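2L protein (Yaba-like disease virus, PDB 3IT8) probably binds the host cytokine tumour necrosis factor, using an MHC class I-like poxvirus protein fold that carries an immunoglobulin-like domain. Local coordinates at residues Leu193-Met198 against Leu268-Ser273; Met198-Thr203 against Ser276-Cys281; Ile213-Glu218 against Tyr234-Arg239; Gly224-Val229 against Val292-Glu297. All coordinates share one frame; numbering follows the deposited sequence.

Interaction 1. Residues Leu193-Met198 against Leu268-Ser273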
loop_
_atom_site.group_PDB
_atom_site.type_symbol
_atom_site.label_atom_id
_atom_site.label_comp_id
_atom_site.label_asym_id
_atom_site.label_seq_id
_atom_site.Cartn_x
_atom_site.Cartn_y
_atom_site.Cartn_z
ATOM N N LEU D 193 4.755 -56.149 -8.488
ATOM C CA LEU D 193 3.668 -56.955 -9.043
ATOM C C LEU D 193 3.999 -57.877 -10.228
ATOM O O LEU D 193 3.176 -58.067 -11.124
ATOM C CB LEU D 193 2.484 -56.041 -9.412
ATOM C CG LEU D 193 1.827 -55.221 -8.287
ATOM C CD1 LEU D 193 0.659 -54.416 -8.844
ATOM C CD2 LEU D 193 1.344 -56.145 -7.184
ATOM N N GLU D 194 5.204 -58.441 -10.225
ATOM C CA GLU D 194 5.654 -59.391 -11.247
ATOM C C GLU D 194 5.788 -58.950 -12.714
ATOM O O GLU D 194 6.907 -58.767 -13.202
ATOM C CB GLU D 194 4.780 -60.648 -11.168
ATOM C CG GLU D 194 4.544 -61.108 -9.732
ATOM C CD GLU D 194 4.054 -62.538 -9.628
ATOM O OE1 GLU D 194 4.837 -63.457 -9.955
ATOM O OE2 GLU D 194 2.890 -62.744 -9.216
ATOM N N ASP D 195 4.669 -58.798 -13.421
ATOM C CA ASP D 195 4.721 -58.406 -14.831
ATOM C C ASP D 195 5.404 -57.055 -15.030
ATOM O O ASP D 195 6.202 -56.884 -15.956
ATOM C CB ASP D 195 3.312 -58.378 -15.447
ATOM C CG ASP D 195 2.586 -57.067 -15.208
ATOM O OD1 ASP D 195 2.338 -56.720 -14.035
ATOM O OD2 ASP D 195 2.260 -56.384 -16.203
ATOM N N GLY D 196 5.090 -56.100 -14.158
ATOM C CA GLY D 196 5.691 -54.782 -14.250
ATOM C C GLY D 196 6.978 -54.721 -13.451
ATOM O O GLY D 196 7.204 -55.552 -12.570
ATOM N N ASN D 197 7.826 -53.742 -13.745
ATOM C CA ASN D 197 9.088 -53.621 -13.031
ATOM C C ASN D 197 8.927 -53.388 -11.527
ATOM O O ASN D 197 9.035 -54.335 -10.747
ATOM C CB ASN D 197 9.958 -52.524 -13.663
ATOM C CG ASN D 197 9.145 -51.370 -14.214
ATOM O OD1 ASN D 197 8.327 -51.538 -15.121
ATOM N ND2 ASN D 197 9.371 -50.185 -13.670
ATOM N N MET D 198 8.657 -52.150 -11.116
ATOM C CA MET D 198 8.509 -51.846 -9.693
ATOM C C MET D 198 7.162 -51.231 -9.294
ATOM O O MET D 198 6.488 -50.593 -10.105
ATOM C CB MET D 198 9.646 -50.925 -9.250
ATOM C CG MET D 198 9.585 -50.517 -7.793
ATOM S SD MET D 198 11.011 -49.555 -7.295
ATOM C CE MET D 198 11.956 -50.812 -6.377
ATOM N N LEU D 268 -1.311 -47.294 -3.858
ATOM C CA LEU D 268 -0.327 -47.975 -4.696
ATOM C C LEU D 268 0.033 -47.175 -5.951
ATOM O O LEU D 268 -0.763 -46.372 -6.428
ATOM C CB LEU D 268 -0.874 -49.346 -5.101
ATOM C CG LEU D 268 0.136 -50.413 -5.519
ATOM C CD1 LEU D 268 0.995 -50.770 -4.313
ATOM C CD2 LEU D 268 -0.584 -51.641 -6.041
ATOM N N VAL D 269 1.232 -47.396 -6.486
ATOM C CA VAL D 269 1.679 -46.684 -7.680
ATOM C C VAL D 269 2.535 -47.555 -8.587
ATOM O O VAL D 269 3.435 -48.265 -8.126
ATOM C CB VAL D 269 2.484 -45.423 -7.308
ATOM C CG1 VAL D 269 3.128 -44.816 -8.544
ATOM C CG2 VAL D 269 1.568 -44.412 -6.682
ATOM N N ARG D 270 2.251 -47.486 -9.883
ATOM C CA ARG D 270 2.973 -48.258 -10.893
ATOM C C ARG D 270 4.271 -47.541 -11.262
ATOM O O ARG D 270 4.259 -46.601 -12.052
ATOM C CB ARG D 270 2.095 -48.407 -12.136
ATOM C CG ARG D 270 1.899 -49.829 -12.616
ATOM C CD ARG D 270 3.097 -50.333 -13.386
ATOM N NE ARG D 270 2.820 -51.633 -13.992
ATOM C CZ ARG D 270 3.633 -52.256 -14.841
ATOM N NH1 ARG D 270 4.786 -51.697 -15.191
ATOM N NH2 ARG D 270 3.289 -53.434 -15.346
ATOM N N THR D 271 5.388 -47.988 -10.694
ATOM C CA THR D 271 6.683 -47.367 -10.968
ATOM C C THR D 271 7.184 -47.669 -12.374
ATOM O O THR D 271 8.207 -48.326 -12.537
ATOM C CB THR D 271 7.765 -47.838 -9.955
ATOM O OG1 THR D 271 7.331 -47.553 -8.620
ATOM C CG2 THR D 271 9.089 -47.116 -10.202
ATOM N N THR D 272 6.466 -47.195 -13.389
ATOM C CA THR D 272 6.879 -47.423 -14.770
ATOM C C THR D 272 8.208 -46.713 -15.006
ATOM O O THR D 272 8.558 -45.781 -14.281
ATOM C CB THR D 272 5.831 -46.892 -15.768
ATOM O OG1 THR D 272 4.579 -47.550 -15.531
ATOM C CG2 THR D 272 6.274 -47.155 -17.207
ATOM N N SER D 273 8.946 -47.153 -16.019
ATOM C CA SER D 273 10.247 -46.568 -16.321
ATOM C C SER D 273 10.182 -45.183 -16.957
ATOM O O SER D 273 11.217 -44.582 -17.245
ATOM C CB SER D 273 11.040 -47.505 -17.228
ATOM O OG SER D 273 12.348 -47.001 -17.436
#
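D195 and R270 tie the turn 193-198 of the immunoglobulin-like domain to residues 268-273, on strand 263-271, the antiparallel neighbour of strand 198-207. D195 OD2 meets R270 NH2 at 3.2 Å in a salt bridge, arriving at the edge of the guanidinium and in its plane, while the carboxylate itself is turned 78° from that plane. R270 leaves its backbone pointing away from the turn, and a bend at chi2 (-79°) swings CD round on the way back to it. G196 lies over one face of the guanidinium, with CA 3.3 Å from R270 CZ. N197 crosses the arginine at about a right angle, OD1 coming obliquely to the guanidinium and standing 3.5 Å from R270 NH1. Earlier in the segment, L193 and L268 reach tip to tip, L193 CD1 lying 4.1 Å from L268 CD2 on the surface. M198 and T271 behave differently: the two side chains lie alongside and point the same way, so that their CB atoms, of M198 and of T271, sit 3.7 Å apart. The backbone link between the same residues is weak and bent, T271 N giving its hydrogen to M198 O over 2.9 Å.

Interaction 2. Residues Met198-Thr203 against Ser276-Cys281; sequences MTLECT and SSQPVC
C202 and C281 both hold SG anti to the backbone N (chi1 -165° and -174°), which sends the two sulphurs toward each other between strands 198-207 and 279-284. The bond between C202 SG and C281 SG is 2.0 Å long, with a chi3 of -90°. This is the canonical disulfide of the immunoglobulin fold, joining its two sheets, and W216 from the next strand packs against C202 as the core tryptophan does in this family. The segments run in nearly the same direction, so the contact continues along both. L200, two residues before C202 and so on the same side of the strand, faces the same interior and puts CD1 3.4 Å from P279 CG; the same methyl lies 4.0 Å from Q278 CG. V188 of strand 185-189 also touches L200 and both cysteines. At the outer end, the extended side chain of Q278 brings its amide up to the thioether of M198, where Q278 NE2 donates a weak hydrogen bond to M198 SD at 3.7 Å. The chemistry is thus graded along the strands: a covalent bond fixes the distance between the sheets in the buried centre, apolar carbon packing follows, and a soft sulphur acceptor meets the amide at the margin.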
loop_
_atom_site.group_PDB
_atom_site.type_symbol
_atom_site.label_atom_id
_atom_site.label_comp_id
_atom_site.label_asym_id
_atom_site.label_seq_id
_atom_site.Cartn_x
_atom_site.Cartn_y
_atom_site.Cartn_z
ATOM N N MET D 198 8.657 -52.150 -11.116
ATOM C CA MET D 198 8.509 -51.846 -9.693
ATOM C C MET D 198 7.162 -51.231 -9.294
ATOM O O MET D 198 6.488 -50.593 -10.105
ATOM C CB MET D 198 9.646 -50.925 -9.250
ATOM C CG MET D 198 9.585 -50.517 -7.793
ATOM S SD MET D 198 11.011 -49.555 -7.295
ATOM C CE MET D 198 11.956 -50.812 -6.377
ATOM N N THR D 199 6.778 -51.434 -8.033
ATOM C CA THR D 199 5.525 -50.901 -7.505
ATOM C C THR D 199 5.749 -50.263 -6.131
ATOM O O THR D 199 6.403 -50.840 -5.257
ATOM C CB THR D 199 4.442 -52.015 -7.384
ATOM O OG1 THR D 199 3.158 -51.451 -7.649
ATOM C CG2 THR D 199 4.419 -52.631 -5.976
ATOM N N LEU D 200 5.212 -49.063 -5.942
ATOM C CA LEU D 200 5.357 -48.374 -4.669
ATOM C C LEU D 200 4.031 -48.335 -3.936
ATOM O O LEU D 200 2.985 -48.081 -4.532
ATOM C CB LEU D 200 5.892 -46.962 -4.891
ATOM C CG LEU D 200 7.400 -46.970 -5.125
ATOM C CD1 LEU D 200 7.872 -45.625 -5.617
ATOM C CD2 LEU D 200 8.087 -47.344 -3.824
ATOM N N GLU D 201 4.078 -48.601 -2.639
ATOM C CA GLU D 201 2.880 -48.619 -1.832
ATOM C C GLU D 201 3.040 -47.759 -0.596
ATOM O O GLU D 201 3.844 -48.069 0.289
ATOM C CB GLU D 201 2.568 -50.047 -1.413
ATOM C CG GLU D 201 1.316 -50.174 -0.591
ATOM C CD GLU D 201 1.112 -51.583 -0.098
ATOM O OE1 GLU D 201 1.081 -52.503 -0.944
ATOM O OE2 GLU D 201 0.988 -51.774 1.132
ATOM N N CYS D 202 2.261 -46.683 -0.539
ATOM C CA CYS D 202 2.278 -45.757 0.587
ATOM C C CYS D 202 1.133 -46.169 1.493
ATOM O O CYS D 202 -0.004 -46.207 1.052
ATOM C CB CYS D 202 2.048 -44.334 0.083
ATOM S SG CYS D 202 2.441 -43.001 1.249
ATOM N N THR D 203 1.419 -46.509 2.744
ATOM C CA THR D 203 0.343 -46.892 3.647
ATOM C C THR D 203 0.337 -45.993 4.870
ATOM O O THR D 203 1.347 -45.840 5.568
ATOM C CB THR D 203 0.460 -48.347 4.111
ATOM O OG1 THR D 203 0.962 -48.372 5.448
ATOM C CG2 THR D 203 1.390 -49.128 3.206
ATOM N N SER D 276 12.152 -40.840 -13.743
ATOM C CA SER D 276 13.604 -40.743 -13.676
ATOM C C SER D 276 14.113 -40.301 -12.305
ATOM O O SER D 276 15.145 -39.635 -12.217
ATOM C CB SER D 276 14.108 -39.757 -14.735
ATOM O OG SER D 276 13.609 -38.450 -14.491
ATOM N N SER D 277 13.398 -40.666 -11.242
ATOM C CA SER D 277 13.810 -40.287 -9.889
ATOM C C SER D 277 13.162 -41.136 -8.808
ATOM O O SER D 277 13.537 -41.055 -7.640
ATOM C CB SER D 277 13.469 -38.818 -9.611
ATOM O OG SER D 277 14.207 -37.944 -10.439
ATOM N N GLN D 278 12.196 -41.953 -9.196
ATOM C CA GLN D 278 11.480 -42.784 -8.236
ATOM C C GLN D 278 10.708 -41.855 -7.317
ATOM O O GLN D 278 11.295 -41.129 -6.515
ATOM C CB GLN D 278 12.430 -43.635 -7.401
ATOM C CG GLN D 278 11.684 -44.533 -6.436
ATOM C CD GLN D 278 12.601 -45.322 -5.537
ATOM O OE1 GLN D 278 13.269 -44.764 -4.665
ATOM N NE2 GLN D 278 12.643 -46.631 -5.746
ATOM N N PRO D 279 9.372 -41.881 -7.413
ATOM C CA PRO D 279 8.559 -41.012 -6.572
ATOM C C PRO D 279 8.748 -41.237 -5.085
ATOM O O PRO D 279 9.200 -42.299 -4.640
ATOM C CB PRO D 279 7.141 -41.335 -7.025
ATOM C CG PRO D 279 7.231 -42.786 -7.307
ATOM C CD PRO D 279 8.524 -42.877 -8.089
ATOM N N VAL D 280 8.411 -40.194 -4.340
ATOM C CA VAL D 280 8.456 -40.185 -2.897
ATOM C C VAL D 280 6.991 -39.905 -2.528
ATOM O O VAL D 280 6.267 -39.244 -3.278
ATOM C CB VAL D 280 9.375 -39.072 -2.396
ATOM C CG1 VAL D 280 8.869 -37.723 -2.852
ATOM C CG2 VAL D 280 9.449 -39.124 -0.913
ATOM N N CYS D 281 6.531 -40.419 -1.401
ATOM C CA CYS D 281 5.144 -40.213 -1.030
ATOM C C CYS D 281 4.947 -38.996 -0.128
ATOM O O CYS D 281 5.560 -38.901 0.938
ATOM C CB CYS D 281 4.602 -41.468 -0.332
ATOM S SG CYS D 281 2.818 -41.410 0.032
#

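Interaction 3. Residues Ile213-Glu218 against Tyr234-Arg239; sequences ITKWIE and YPEWGR
W237 receives the carboxylate of E218 over one face of its indole: E218 OE2 stands 3.6 Å above the ring plane, displaced toward the rim near W237 CZ2, and the two flat groups are tilted 48° apart. The Y234 ring is approached obliquely by I217, whose CD1 lies 3.8 Å from Y234 CB; elsewhere that ring stacks with Y228, and its OH bonds to V229 N. Both aromatic residues belong to the 234-239 loop, which passes across strand 213-218 of the immunoglobulin-like sandwich at close to a right angle. W216 O lies 3.4 Å from W237 CB, and the side chain of W216 heads away into the core, where its NE1 is held by D267. On the strand's other side, I217 CG2 rests 3.6 Å from P235 O. The polar link is K215 with E236, a residue poorly ordered in the crystal. The extended chain of E236 carries its carboxylate alongside K215, likewise extended, whose methylenes pass beside E236 OE1. The salt bridge closes at the other oxygen: as modelled, for this side chain is poorly ordered, K215 NZ approaches E236 OE2 at 3.1 Å from above the carboxylate plane, 41° out of it.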
loop_
_atom_site.group_PDB
_atom_site.type_symbol
_atom_site.label_atom_id
_atom_site.label_comp_id
_atom_site.label_asym_id
_atom_site.label_seq_id
_atom_site.Cartn_x
_atom_site.Cartn_y
_atom_site.Cartn_z
ATOM N N ILE D 213 -5.017 -37.099 1.653
ATOM C CA ILE D 213 -4.666 -37.000 0.258
ATOM C C ILE D 213 -3.200 -37.303 0.132
ATOM O O ILE D 213 -2.392 -36.958 0.995
ATOM C CB ILE D 213 -4.986 -35.621 -0.327
ATOM C CG1 ILE D 213 -6.504 -35.429 -0.360
ATOM C CG2 ILE D 213 -4.429 -35.520 -1.733
ATOM C CD1 ILE D 213 -6.953 -34.102 -0.899
ATOM N N THR D 214 -2.868 -37.953 -0.966
ATOM C CA THR D 214 -1.521 -38.380 -1.214
ATOM C C THR D 214 -1.021 -37.898 -2.570
ATOM O O THR D 214 -1.752 -37.941 -3.572
ATOM C CB THR D 214 -1.485 -39.914 -1.140
ATOM O OG1 THR D 214 -0.313 -40.323 -0.456
ATOM C CG2 THR D 214 -1.491 -40.531 -2.519
ATOM N N LYS D 215 0.226 -37.431 -2.586
ATOM C CA LYS D 215 0.873 -36.964 -3.816
ATOM C C LYS D 215 2.193 -37.685 -4.041
ATOM O O LYS D 215 3.026 -37.777 -3.141
ATOM C CB LYS D 215 1.146 -35.453 -3.768
ATOM C CG LYS D 215 -0.079 -34.595 -3.897
ATOM C CD LYS D 215 0.262 -33.138 -4.085
ATOM C CE LYS D 215 -1.003 -32.357 -4.413
ATOM N NZ LYS D 215 -0.724 -30.986 -4.939
ATOM N N TRP D 216 2.367 -38.206 -5.247
ATOM C CA TRP D 216 3.606 -38.884 -5.612
ATOM C C TRP D 216 4.457 -37.938 -6.451
ATOM O O TRP D 216 4.063 -37.534 -7.548
ATOM C CB TRP D 216 3.322 -40.170 -6.393
ATOM C CG TRP D 216 2.708 -41.221 -5.547
ATOM C CD1 TRP D 216 1.381 -41.427 -5.343
ATOM C CD2 TRP D 216 3.397 -42.177 -4.729
ATOM N NE1 TRP D 216 1.193 -42.454 -4.449
ATOM C CE2 TRP D 216 2.415 -42.932 -4.055
ATOM C CE3 TRP D 216 4.747 -42.467 -4.499
ATOM C CZ2 TRP D 216 2.740 -43.967 -3.163
ATOM C CZ3 TRP D 216 5.070 -43.494 -3.611
ATOM C CH2 TRP D 216 4.070 -44.231 -2.955
ATOM N N ILE D 217 5.625 -37.588 -5.921
ATOM C CA ILE D 217 6.532 -36.669 -6.598
ATOM C C ILE D 217 7.935 -37.247 -6.749
ATOM O O ILE D 217 8.490 -37.799 -5.798
ATOM C CB ILE D 217 6.625 -35.358 -5.814
ATOM C CG1 ILE D 217 5.224 -34.769 -5.622
ATOM C CG2 ILE D 217 7.508 -34.393 -6.538
ATOM C CD1 ILE D 217 5.187 -33.566 -4.730
ATOM N N GLU D 218 8.509 -37.125 -7.941
ATOM C CA GLU D 218 9.853 -37.637 -8.168
ATOM C C GLU D 218 10.799 -36.939 -7.193
ATOM O O GLU D 218 10.760 -35.715 -7.058
ATOM C CB GLU D 218 10.259 -37.402 -9.620
ATOM C CG GLU D 218 9.619 -38.407 -10.559
ATOM C CD GLU D 218 9.791 -38.053 -12.020
ATOM O OE1 GLU D 218 10.930 -37.742 -12.432
ATOM O OE2 GLU D 218 8.785 -38.095 -12.762
ATOM N N TYR D 234 5.334 -28.160 -7.822
ATOM C CA TYR D 234 5.837 -29.531 -7.941
ATOM C C TYR D 234 5.090 -30.354 -8.980
ATOM O O TYR D 234 3.870 -30.478 -8.907
ATOM C CB TYR D 234 5.695 -30.318 -6.635
ATOM C CG TYR D 234 6.459 -29.818 -5.434
ATOM C CD1 TYR D 234 5.843 -29.008 -4.479
ATOM C CD2 TYR D 234 7.785 -30.186 -5.226
ATOM C CE1 TYR D 234 6.530 -28.581 -3.336
ATOM C CE2 TYR D 234 8.485 -29.760 -4.093
ATOM C CZ TYR D 234 7.849 -28.960 -3.151
ATOM O OH TYR D 234 8.521 -28.538 -2.028
ATOM N N PRO D 235 5.801 -30.921 -9.966
ATOM C CA PRO D 235 5.113 -31.748 -10.972
ATOM C C PRO D 235 4.651 -32.941 -10.121
ATOM O O PRO D 235 5.376 -33.327 -9.193
ATOM C CB PRO D 235 6.238 -32.124 -11.923
ATOM C CG PRO D 235 7.170 -30.946 -11.823
ATOM C CD PRO D 235 7.202 -30.681 -10.345
ATOM N N GLU D 236 3.502 -33.556 -10.395
ATOM C CA GLU D 236 3.118 -34.615 -9.476
ATOM C C GLU D 236 2.595 -35.996 -9.845
ATOM O O GLU D 236 1.984 -36.637 -8.995
ATOM C CB GLU D 236 2.161 -34.031 -8.438
ATOM C CG GLU D 236 0.818 -33.622 -8.992
ATOM C CD GLU D 236 -0.173 -33.307 -7.895
ATOM O OE1 GLU D 236 -0.438 -34.206 -7.068
ATOM O OE2 GLU D 236 -0.685 -32.168 -7.857
ATOM N N TRP D 237 2.815 -36.497 -11.053
ATOM C CA TRP D 237 2.319 -37.847 -11.351
ATOM C C TRP D 237 0.835 -37.997 -11.014
ATOM O O TRP D 237 0.492 -38.689 -10.054
ATOM C CB TRP D 237 3.094 -38.888 -10.531
ATOM C CG TRP D 237 4.236 -39.552 -11.228
ATOM C CD1 TRP D 237 5.150 -40.398 -10.665
ATOM C CD2 TRP D 237 4.574 -39.465 -12.621
ATOM N NE1 TRP D 237 6.034 -40.842 -11.617
ATOM C CE2 TRP D 237 5.706 -40.286 -12.826
ATOM C CE3 TRP D 237 4.030 -38.773 -13.718
ATOM C CZ2 TRP D 237 6.305 -40.436 -14.086
ATOM C CZ3 TRP D 237 4.625 -38.923 -14.969
ATOM C CH2 TRP D 237 5.753 -39.748 -15.141
ATOM N N GLY D 238 -0.040 -37.365 -11.788
ATOM C CA GLY D 238 -1.464 -37.461 -11.511
ATOM C C GLY D 238 -2.029 -38.869 -11.619
ATOM O O GLY D 238 -1.464 -39.714 -12.315
ATOM N N ARG D 239 -3.132 -39.126 -10.915
ATOM C CA ARG D 239 -3.791 -40.433 -10.946
ATOM C C ARG D 239 -4.841 -40.349 -12.051
ATOM O O ARG D 239 -5.099 -39.268 -12.573
ATOM C CB ARG D 239 -4.454 -40.726 -9.592
ATOM C CG ARG D 239 -3.483 -40.738 -8.403
ATOM C CD ARG D 239 -3.003 -42.152 -8.020
ATOM N NE ARG D 239 -3.842 -42.787 -6.995
ATOM C CZ ARG D 239 -5.047 -43.321 -7.212
ATOM N NH1 ARG D 239 -5.581 -43.316 -8.429
ATOM N NH2 ARG D 239 -5.726 -43.856 -6.202
#

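Interaction 4. Residues Gly224-Val229 against Val292-Glu297; sequences GEYKYV and VYTCSE
V292 carries the apolar part of this contact, meeting Y226 and Y228 with its two methyls. CG1 of V292 lies at the edge of the Y226 ring, near its plane, 4.2 Å from Y226 CD2. CG2, anti to the carbonyl carbon of V292, turns instead to the loop backbone, reaching 3.6 Å from Y226 O and 3.8 Å from Y228 N, with Y228 CB slightly farther off. Y226 is the centre of an inverse gamma turn, and its carbonyl O is among the atoms that V292 CG2 touches. Two residues on, just past the strand, T294 CG2 packs 4.0 Å from Y226 CE2, the threonine crossing the tyrosine at about a right angle and coming at the ring obliquely.

Polar links lie within the loop or lead out of the contact, for no hydrogen bond spans the two segments. K227 NZ and E225 OE1 form a salt bridge at 3.3 Å, whose hydrogen bond is weak, and E225 OE2 has a second, basic partner on another protein of the assembly. V229 also packs on an acidic side chain of that protein, consistent with this loop taking part in recognition. Y228 turns its ring away from the valine and meets F284 edge-to-face.

The covalent link is the disulfide of C295 with C299, in the tail that follows strand 291-293.

Carbon packing by V292 and T294 therefore does the joining here: it sets the loop against the last strand of the immunoglobulin-like domain without directional bonds, while the charges of the loop are directed to one another and to the partner protein.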
loop_
_atom_site.group_PDB
_atom_site.type_symbol
_atom_site.label_atom_id
_atom_site.label_comp_id
_atom_site.label_asym_id
_atom_site.label_seq_id
_atom_site.Cartn_x
_atom_site.Cartn_y
_atom_site.Cartn_z
ATOM N N GLY D 224 17.467 -32.588 -2.576
ATOM C CA GLY D 224 18.154 -32.948 -1.346
ATOM C C GLY D 224 17.420 -32.789 -0.026
ATOM O O GLY D 224 17.673 -33.554 0.902
ATOM N N GLU D 225 16.533 -31.801 0.084
ATOM C CA GLU D 225 15.786 -31.594 1.321
ATOM C C GLU D 225 14.381 -32.151 1.156
ATOM O O GLU D 225 13.613 -31.677 0.309
ATOM C CB GLU D 225 15.708 -30.106 1.657
ATOM C CG GLU D 225 15.179 -29.823 3.048
ATOM C CD GLU D 225 15.157 -28.341 3.374
ATOM O OE1 GLU D 225 14.886 -28.003 4.548
ATOM O OE2 GLU D 225 15.406 -27.519 2.457
ATOM N N TYR D 226 14.045 -33.158 1.960
ATOM C CA TYR D 226 12.720 -33.781 1.885
ATOM C C TYR D 226 11.616 -33.149 2.742
ATOM O O TYR D 226 11.123 -33.751 3.698
ATOM C CB TYR D 226 12.831 -35.269 2.197
ATOM C CG TYR D 226 13.554 -36.017 1.111
ATOM C CD1 TYR D 226 14.934 -36.207 1.164
ATOM C CD2 TYR D 226 12.871 -36.468 -0.013
ATOM C CE1 TYR D 226 15.616 -36.825 0.111
ATOM C CE2 TYR D 226 13.539 -37.082 -1.066
ATOM C CZ TYR D 226 14.909 -37.254 -1.001
ATOM O OH TYR D 226 15.572 -37.825 -2.062
ATOM N N LYS D 227 11.255 -31.922 2.377
ATOM C CA LYS D 227 10.206 -31.147 3.025
ATOM C C LYS D 227 9.376 -30.576 1.885
ATOM O O LYS D 227 9.916 -30.149 0.864
ATOM C CB LYS D 227 10.785 -30.005 3.867
ATOM C CG LYS D 227 11.550 -30.457 5.095
ATOM C CD LYS D 227 12.113 -29.256 5.851
ATOM C CE LYS D 227 13.057 -29.673 6.983
ATOM N NZ LYS D 227 13.729 -28.485 7.595
ATOM N N TYR D 228 8.061 -30.611 2.036
ATOM C CA TYR D 228 7.173 -30.069 1.017
ATOM C C TYR D 228 6.981 -28.579 1.348
ATOM O O TYR D 228 6.378 -28.248 2.365
ATOM C CB TYR D 228 5.833 -30.796 1.071
ATOM C CG TYR D 228 4.877 -30.399 -0.014
ATOM C CD1 TYR D 228 4.923 -31.014 -1.264
ATOM C CD2 TYR D 228 3.921 -29.401 0.204
ATOM C CE1 TYR D 228 4.028 -30.645 -2.284
ATOM C CE2 TYR D 228 3.030 -29.020 -0.800
ATOM C CZ TYR D 228 3.083 -29.648 -2.041
ATOM O OH TYR D 228 2.183 -29.303 -3.027
ATOM N N VAL D 229 7.513 -27.692 0.511
ATOM C CA VAL D 229 7.392 -26.256 0.750
ATOM C C VAL D 229 6.042 -25.739 0.249
ATOM O O VAL D 229 5.721 -25.858 -0.941
ATOM C CB VAL D 229 8.524 -25.491 0.049
ATOM C CG1 VAL D 229 8.438 -24.015 0.380
ATOM C CG2 VAL D 229 9.860 -26.056 0.481
ATOM N N VAL D 292 6.795 -35.798 3.914
ATOM C CA VAL D 292 7.323 -36.596 2.817
ATOM C C VAL D 292 7.863 -37.920 3.354
ATOM O O VAL D 292 8.442 -37.974 4.444
ATOM C CB VAL D 292 8.437 -35.844 2.081
ATOM C CG1 VAL D 292 8.692 -36.491 0.738
ATOM C CG2 VAL D 292 8.053 -34.386 1.906
ATOM N N TYR D 293 7.641 -38.996 2.601
ATOM C CA TYR D 293 8.092 -40.333 2.998
ATOM C C TYR D 293 8.739 -41.050 1.820
ATOM O O TYR D 293 8.233 -41.010 0.697
ATOM C CB TYR D 293 6.923 -41.150 3.532
ATOM C CG TYR D 293 6.248 -40.518 4.723
ATOM C CD1 TYR D 293 5.172 -39.639 4.561
ATOM C CD2 TYR D 293 6.686 -40.789 6.017
ATOM C CE1 TYR D 293 4.540 -39.046 5.673
ATOM C CE2 TYR D 293 6.070 -40.203 7.129
ATOM C CZ TYR D 293 4.996 -39.338 6.950
ATOM O OH TYR D 293 4.371 -38.792 8.041
ATOM N N THR D 294 9.844 -41.739 2.085
ATOM C CA THR D 294 10.584 -42.398 1.008
ATOM C C THR D 294 10.734 -43.911 1.048
ATOM O O THR D 294 9.938 -44.628 1.651
ATOM C CB THR D 294 12.010 -41.818 0.923
ATOM O OG1 THR D 294 12.659 -41.989 2.189
ATOM C CG2 THR D 294 11.978 -40.341 0.579
ATOM N N CYS D 295 11.794 -44.344 0.368
ATOM C CA CYS D 295 12.270 -45.726 0.206
ATOM C C CYS D 295 11.426 -46.781 -0.493
ATOM O O CYS D 295 10.210 -46.841 -0.357
ATOM C CB CYS D 295 12.786 -46.290 1.541
ATOM S SG CYS D 295 11.606 -46.321 2.915
ATOM N N SER D 296 12.127 -47.608 -1.266
ATOM C CA SER D 296 11.539 -48.700 -2.031
ATOM C C SER D 296 12.297 -49.987 -1.719
ATOM O O SER D 296 12.913 -50.099 -0.657
ATOM C CB SER D 296 11.618 -48.400 -3.528
ATOM O OG SER D 296 10.962 -47.184 -3.835
ATOM N N GLU D 297 12.272 -50.944 -2.649
ATOM C CA GLU D 297 12.928 -52.235 -2.434
ATOM C C GLU D 297 12.160 -52.944 -1.319
ATOM O O GLU D 297 12.079 -54.165 -1.279
ATOM C CB GLU D 297 14.393 -52.041 -2.005
ATOM C CG GLU D 297 15.358 -51.754 -3.144
ATOM C CD GLU D 297 14.836 -50.699 -4.102
ATOM O OE1 GLU D 297 14.472 -49.599 -3.639
ATOM O OE2 GLU D 297 14.790 -50.971 -5.320
#

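In the fold
All four contacts lie within the immunoglobulin-like domain, on one side of the chain's centre. Interactions 1 and 2 share M198 and strand 198-207, their centres about 9 Å apart. Interactions 2, 3 and 4 meet the sheet of strands 213-218, 279-284 and 291-293; the centre of interaction 2 lies about 10 Å from those of 3 and 4, and the centres of 1 and 4, about 19 Å apart, are the most distant pair. Along the chain, interaction 3 is nested within the loops closed by 1 and 2, whereas 1, 2 and 4 cross one another. Residues distant in sequence are thereby interlocked: interaction 2 joins the two sheets, and the other contacts fix loops to them.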